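Local coordinates for toluene, o-xylene monooxygenase oxygenase subunit (Pseudomonas stutzeri, PDB 2INC), which probably forms a non-catalytic part of the oxygenase component of a multicomponent monooxygenase that hydroxylates toluene and o-xylene, at residues 83-94 and 154-165. Residues are numbered along the deposited sequence; the frame is centred on the assembly and turned at random.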
loop_
_atom_site.group_PDB
_atom_site.type_symbol
_atom_site.label_atom_id
_atom_site.label_comp_id
_atom_site.label_asym_id
_atom_site.label_seq_id
_atom_site.Cartn_x
_atom_site.Cartn_y
_atom_site.Cartn_z
ATOM N N GLN B 83 -10.076 -2.497 -14.111
ATOM C CA GLN B 83 -10.389 -1.363 -14.982
ATOM C C GLN B 83 -9.323 -0.282 -15.066
ATOM O O GLN B 83 -9.228 0.418 -16.074
ATOM C CB GLN B 83 -11.739 -0.762 -14.637
ATOM C CG GLN B 83 -12.895 -1.701 -14.863
ATOM C CD GLN B 83 -13.094 -2.098 -16.311
ATOM O OE1 GLN B 83 -12.318 -2.866 -16.864
ATOM N NE2 GLN B 83 -14.186 -1.640 -16.914
ATOM N N ASP B 84 -8.505 -0.138 -14.029
ATOM C CA ASP B 84 -7.324 0.685 -14.183
ATOM C C ASP B 84 -6.375 0.075 -15.232
ATOM O O ASP B 84 -5.781 0.804 -16.000
ATOM C CB ASP B 84 -6.625 0.877 -12.841
ATOM C CG ASP B 84 -5.514 1.856 -12.913
ATOM O OD1 ASP B 84 -5.760 3.063 -13.231
ATOM O OD2 ASP B 84 -4.396 1.428 -12.605
ATOM N N GLY B 85 -6.228 -1.255 -15.298
ATOM C CA GLY B 85 -5.407 -1.827 -16.414
ATOM C C GLY B 85 -6.004 -1.521 -17.789
ATOM O O GLY B 85 -5.333 -1.003 -18.686
ATOM N N GLN B 86 -7.291 -1.780 -17.951
ATOM C CA GLN B 86 -8.008 -1.499 -19.202
ATOM C C GLN B 86 -8.010 -0.025 -19.572
ATOM O O GLN B 86 -7.945 0.307 -20.773
ATOM C CB GLN B 86 -9.447 -2.024 -19.087
ATOM C CG GLN B 86 -9.472 -3.567 -19.018
ATOM C CD GLN B 86 -8.914 -4.208 -20.300
ATOM O OE1 GLN B 86 -9.369 -3.900 -21.410
ATOM N NE2 GLN B 86 -7.930 -5.098 -20.148
ATOM N N GLU B 87 -8.112 0.872 -18.585
ATOM C CA GLU B 87 -8.018 2.311 -18.894
ATOM C C GLU B 87 -6.608 2.746 -19.226
ATOM O O GLU B 87 -6.460 3.726 -19.935
ATOM C CB GLU B 87 -8.542 3.222 -17.780
ATOM C CG GLU B 87 -10.052 3.280 -17.685
ATOM C CD GLU B 87 -10.757 3.792 -18.984
ATOM O OE1 GLU B 87 -11.019 2.968 -19.891
ATOM O OE2 GLU B 87 -11.073 5.020 -19.061
ATOM N N SER B 88 -5.577 2.059 -18.686
ATOM C CA SER B 88 -4.187 2.375 -19.093
ATOM C C SER B 88 -4.075 2.044 -20.565
ATOM O O SER B 88 -3.383 2.715 -21.300
ATOM C CB SER B 88 -3.185 1.521 -18.322
ATOM O OG SER B 88 -3.161 1.915 -16.957
ATOM N N TYR B 89 -4.733 0.966 -20.988
ATOM C CA TYR B 89 -4.733 0.614 -22.390
ATOM C C TYR B 89 -5.476 1.640 -23.277
ATOM O O TYR B 89 -4.924 2.155 -24.253
ATOM C CB TYR B 89 -5.283 -0.796 -22.563
ATOM C CG TYR B 89 -5.584 -1.178 -23.988
ATOM C CD1 TYR B 89 -4.558 -1.291 -24.945
ATOM C CD2 TYR B 89 -6.870 -1.456 -24.386
ATOM C CE1 TYR B 89 -4.842 -1.620 -26.261
ATOM C CE2 TYR B 89 -7.163 -1.766 -25.702
ATOM C CZ TYR B 89 -6.128 -1.861 -26.630
ATOM O OH TYR B 89 -6.380 -2.226 -27.927
ATOM N N VAL B 90 -6.717 1.931 -22.960
ATOM C CA VAL B 90 -7.479 2.886 -23.761
ATOM C C VAL B 90 -6.857 4.257 -23.743
ATOM O O VAL B 90 -6.742 4.902 -24.791
ATOM C CB VAL B 90 -8.971 2.933 -23.298
ATOM C CG1 VAL B 90 -9.696 4.098 -23.970
ATOM C CG2 VAL B 90 -9.608 1.634 -23.634
ATOM N N GLN B 91 -6.409 4.711 -22.587
ATOM C CA GLN B 91 -5.844 6.047 -22.527
ATOM C C GLN B 91 -4.493 6.081 -23.270
ATOM O O GLN B 91 -4.184 7.073 -23.912
ATOM C CB GLN B 91 -5.818 6.643 -21.096
ATOM C CG GLN B 91 -7.196 6.461 -20.306
ATOM C CD GLN B 91 -8.416 7.351 -20.776
ATOM O OE1 GLN B 91 -8.288 8.565 -20.973
ATOM N NE2 GLN B 91 -9.596 6.728 -20.935
ATOM N N GLY B 92 -3.757 4.967 -23.281
ATOM C CA GLY B 92 -2.596 4.904 -24.110
ATOM C C GLY B 92 -2.940 5.044 -25.578
ATOM O O GLY B 92 -2.256 5.782 -26.289
ATOM N N LEU B 93 -3.951 4.295 -26.049
ATOM C CA LEU B 93 -4.427 4.413 -27.437
ATOM C C LEU B 93 -4.762 5.818 -27.772
ATOM O O LEU B 93 -4.334 6.316 -28.809
ATOM C CB LEU B 93 -5.690 3.619 -27.711
ATOM C CG LEU B 93 -5.427 2.141 -27.954
ATOM C CD1 LEU B 93 -6.758 1.345 -28.099
ATOM C CD2 LEU B 93 -4.507 1.995 -29.196
ATOM N N PHE B 94 -5.553 6.461 -26.929
ATOM C CA PHE B 94 -5.907 7.865 -27.180
ATOM C C PHE B 94 -4.644 8.716 -27.287
ATOM O O PHE B 94 -4.534 9.586 -28.160
ATOM C CB PHE B 94 -6.771 8.411 -26.056
ATOM C CG PHE B 94 -8.195 7.834 -26.017
ATOM C CD1 PHE B 94 -9.062 8.214 -24.987
ATOM C CD2 PHE B 94 -8.643 6.936 -26.983
ATOM C CE1 PHE B 94 -10.335 7.729 -24.916
ATOM C CE2 PHE B 94 -9.963 6.413 -26.915
ATOM C CZ PHE B 94 -10.801 6.844 -25.888
ATOM N N ASP B 154 -19.302 0.669 -15.688
ATOM C CA ASP B 154 -18.889 0.449 -17.098
ATOM C C ASP B 154 -19.652 1.296 -18.091
ATOM O O ASP B 154 -19.062 1.788 -19.053
ATOM C CB ASP B 154 -19.067 -1.009 -17.491
ATOM C CG ASP B 154 -18.159 -1.938 -16.705
ATOM O OD1 ASP B 154 -18.484 -3.156 -16.658
ATOM O OD2 ASP B 154 -17.127 -1.491 -16.115
ATOM N N HIS B 155 -20.963 1.459 -17.929
ATOM C CA HIS B 155 -21.678 2.249 -18.918
ATOM C C HIS B 155 -21.226 3.700 -18.788
ATOM O O HIS B 155 -21.150 4.406 -19.790
ATOM C CB HIS B 155 -23.216 2.218 -18.679
ATOM C CG HIS B 155 -23.878 0.863 -18.908
ATOM N ND1 HIS B 155 -23.538 -0.011 -19.923
ATOM C CD2 HIS B 155 -24.878 0.263 -18.235
ATOM C CE1 HIS B 155 -24.297 -1.087 -19.862
ATOM N NE2 HIS B 155 -25.129 -0.942 -18.854
ATOM N N LEU B 156 -20.895 4.128 -17.576
ATOM C CA LEU B 156 -20.339 5.504 -17.400
ATOM C C LEU B 156 -18.960 5.640 -18.082
ATOM O O LEU B 156 -18.629 6.657 -18.696
ATOM C CB LEU B 156 -20.203 5.821 -15.912
ATOM C CG LEU B 156 -19.520 7.181 -15.528
ATOM C CD1 LEU B 156 -20.142 8.331 -16.342
ATOM C CD2 LEU B 156 -19.516 7.510 -14.031
ATOM N N ARG B 157 -18.191 4.567 -18.007
ATOM C CA ARG B 157 -16.893 4.508 -18.670
ATOM C C ARG B 157 -17.109 4.683 -20.176
ATOM O O ARG B 157 -16.382 5.450 -20.819
ATOM C CB ARG B 157 -16.306 3.127 -18.399
ATOM C CG ARG B 157 -14.899 2.963 -18.969
ATOM C CD ARG B 157 -14.542 1.532 -19.008
ATOM N NE ARG B 157 -13.175 1.371 -19.568
ATOM C CZ ARG B 157 -12.740 0.313 -20.263
ATOM N NH1 ARG B 157 -11.485 0.311 -20.736
ATOM N NH2 ARG B 157 -13.509 -0.737 -20.502
ATOM N N TRP B 158 -18.117 4.014 -20.757
ATOM C CA TRP B 158 -18.300 4.135 -22.214
ATOM C C TRP B 158 -18.733 5.550 -22.589
ATOM O O TRP B 158 -18.235 6.156 -23.567
ATOM C CB TRP B 158 -19.338 3.142 -22.743
ATOM C CG TRP B 158 -19.125 1.752 -22.484
ATOM C CD1 TRP B 158 -18.005 1.154 -21.971
ATOM C CD2 TRP B 158 -20.052 0.698 -22.768
ATOM N NE1 TRP B 158 -18.199 -0.222 -21.903
ATOM C CE2 TRP B 158 -19.461 -0.508 -22.352
ATOM C CE3 TRP B 158 -21.381 0.662 -23.272
ATOM C CZ2 TRP B 158 -20.100 -1.729 -22.473
ATOM C CZ3 TRP B 158 -22.025 -0.566 -23.376
ATOM C CH2 TRP B 158 -21.379 -1.752 -22.977
ATOM N N LEU B 159 -19.673 6.105 -21.825
ATOM C CA LEU B 159 -20.057 7.499 -22.014
ATOM C C LEU B 159 -18.810 8.393 -21.968
ATOM O O LEU B 159 -18.666 9.293 -22.807
ATOM C CB LEU B 159 -21.077 7.956 -20.957
ATOM C CG LEU B 159 -21.319 9.437 -20.620
ATOM C CD1 LEU B 159 -21.938 10.134 -21.805
ATOM C CD2 LEU B 159 -22.267 9.501 -19.447
ATOM N N THR B 160 -17.911 8.133 -21.012
ATOM C CA THR B 160 -16.758 9.010 -20.802
ATOM C C THR B 160 -15.787 8.947 -22.010
ATOM O O THR B 160 -15.306 9.998 -22.486
ATOM C CB THR B 160 -16.115 8.685 -19.449
ATOM O OG1 THR B 160 -17.099 8.883 -18.400
ATOM C CG2 THR B 160 -14.879 9.523 -19.184
ATOM N N HIS B 161 -15.525 7.750 -22.524
ATOM C CA HIS B 161 -14.700 7.590 -23.739
ATOM C C HIS B 161 -15.326 8.397 -24.860
ATOM O O HIS B 161 -14.631 9.083 -25.636
ATOM C CB HIS B 161 -14.696 6.138 -24.284
ATOM C CG HIS B 161 -14.114 5.092 -23.380
ATOM N ND1 HIS B 161 -13.067 5.329 -22.503
ATOM C CD2 HIS B 161 -14.367 3.754 -23.313
ATOM C CE1 HIS B 161 -12.715 4.187 -21.926
ATOM N NE2 HIS B 161 -13.489 3.221 -22.398
ATOM N N THR B 162 -16.641 8.261 -25.027
ATOM C CA THR B 162 -17.352 8.904 -26.123
ATOM C C THR B 162 -17.279 10.437 -25.963
ATOM O O THR B 162 -17.010 11.143 -26.909
ATOM C CB THR B 162 -18.868 8.469 -26.135
ATOM O OG1 THR B 162 -18.927 7.042 -26.101
ATOM C CG2 THR B 162 -19.518 8.933 -27.420
ATOM N N ALA B 163 -17.483 10.930 -24.756
ATOM C CA ALA B 163 -17.322 12.385 -24.463
ATOM C C ALA B 163 -15.906 12.891 -24.850
ATOM O O ALA B 163 -15.750 13.932 -25.499
ATOM C CB ALA B 163 -17.591 12.665 -23.012
ATOM N N TYR B 164 -14.873 12.141 -24.466
ATOM C CA TYR B 164 -13.494 12.526 -24.741
ATOM C C TYR B 164 -13.213 12.594 -26.244
ATOM O O TYR B 164 -12.719 13.622 -26.796
ATOM C CB TYR B 164 -12.557 11.450 -24.084
ATOM C CG TYR B 164 -11.087 11.828 -24.255
ATOM C CD1 TYR B 164 -10.440 12.529 -23.267
ATOM C CD2 TYR B 164 -10.360 11.456 -25.413
ATOM C CE1 TYR B 164 -9.114 12.900 -23.374
ATOM C CE2 TYR B 164 -8.995 11.827 -25.551
ATOM C CZ TYR B 164 -8.397 12.558 -24.497
ATOM O OH TYR B 164 -7.067 12.984 -24.550
ATOM N N ARG B 165 -13.555 11.522 -26.924
ATOM C CA ARG B 165 -13.346 11.466 -28.371
ATOM C C ARG B 165 -14.151 12.491 -29.125
ATOM O O ARG B 165 -13.682 12.993 -30.129
ATOM C CB ARG B 165 -13.678 10.119 -28.930
ATOM C CG ARG B 165 -12.671 9.071 -28.427
ATOM C CD ARG B 165 -11.329 9.289 -29.168
ATOM N NE ARG B 165 -11.521 9.049 -30.614
ATOM C CZ ARG B 165 -10.909 9.737 -31.591
ATOM N NH1 ARG B 165 -11.136 9.419 -32.870
ATOM N NH2 ARG B 165 -10.061 10.741 -31.284
HETATM O O HOH W 1 -11.625 -2.720 -21.870
HETATM O O HOH W 2 -13.502 6.331 -19.487
#
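Arg157 grips Glu87 side-on in a buried salt bridge: NE (2.7 Å) and NH1 (2.8 Å) both give their hydrogens to OE1, close to the guanidinium plane. The carboxylate stands nearly upright to that plane, at 81°. With CG anti to the backbone N (chi1 -176°) and an extended chain, Arg157 reaches across to helix 76-99 and enters a hole formed by Gln83, Gln86, Glu87 and Val90. Its NH2 pairs with Asp253 of helix 241-268 and donates to a water that donates to Gln86 OE1. Replacing Arg157 with an alanine would probably leave the buried carboxylate of Glu87 without its positive mate and take one from Asp253. A second water joins Glu87 OE2 to Arg157 O. One turn earlier, Gln83 NE2 makes a weak hydrogen bond to Asp154 OD2 (3.1 Å); its stronger partner is Asp253, that of Asp154 is Tyr79. Segments 83-94 and 154-165, on helices 76-99 and 142-172, run nearly parallel (12°), their axes 12.3 Å apart at closest approach, in the ferritin-like fold of this hydroxylase family. His161, the next knob, sits among Glu87, Val90, Gln91 and Phe94, its CE1 3.6 Å from Val90 CG1 and 2.9 Å from Glu87 OE1 at the ring edge. The Phe94 and Tyr164 rings are almost parallel but hardly overlap, centroids 5.1 Å apart; Arg165 CD rests over one Phe94 face (CH-pi) while its guanidinium reaches Asp103.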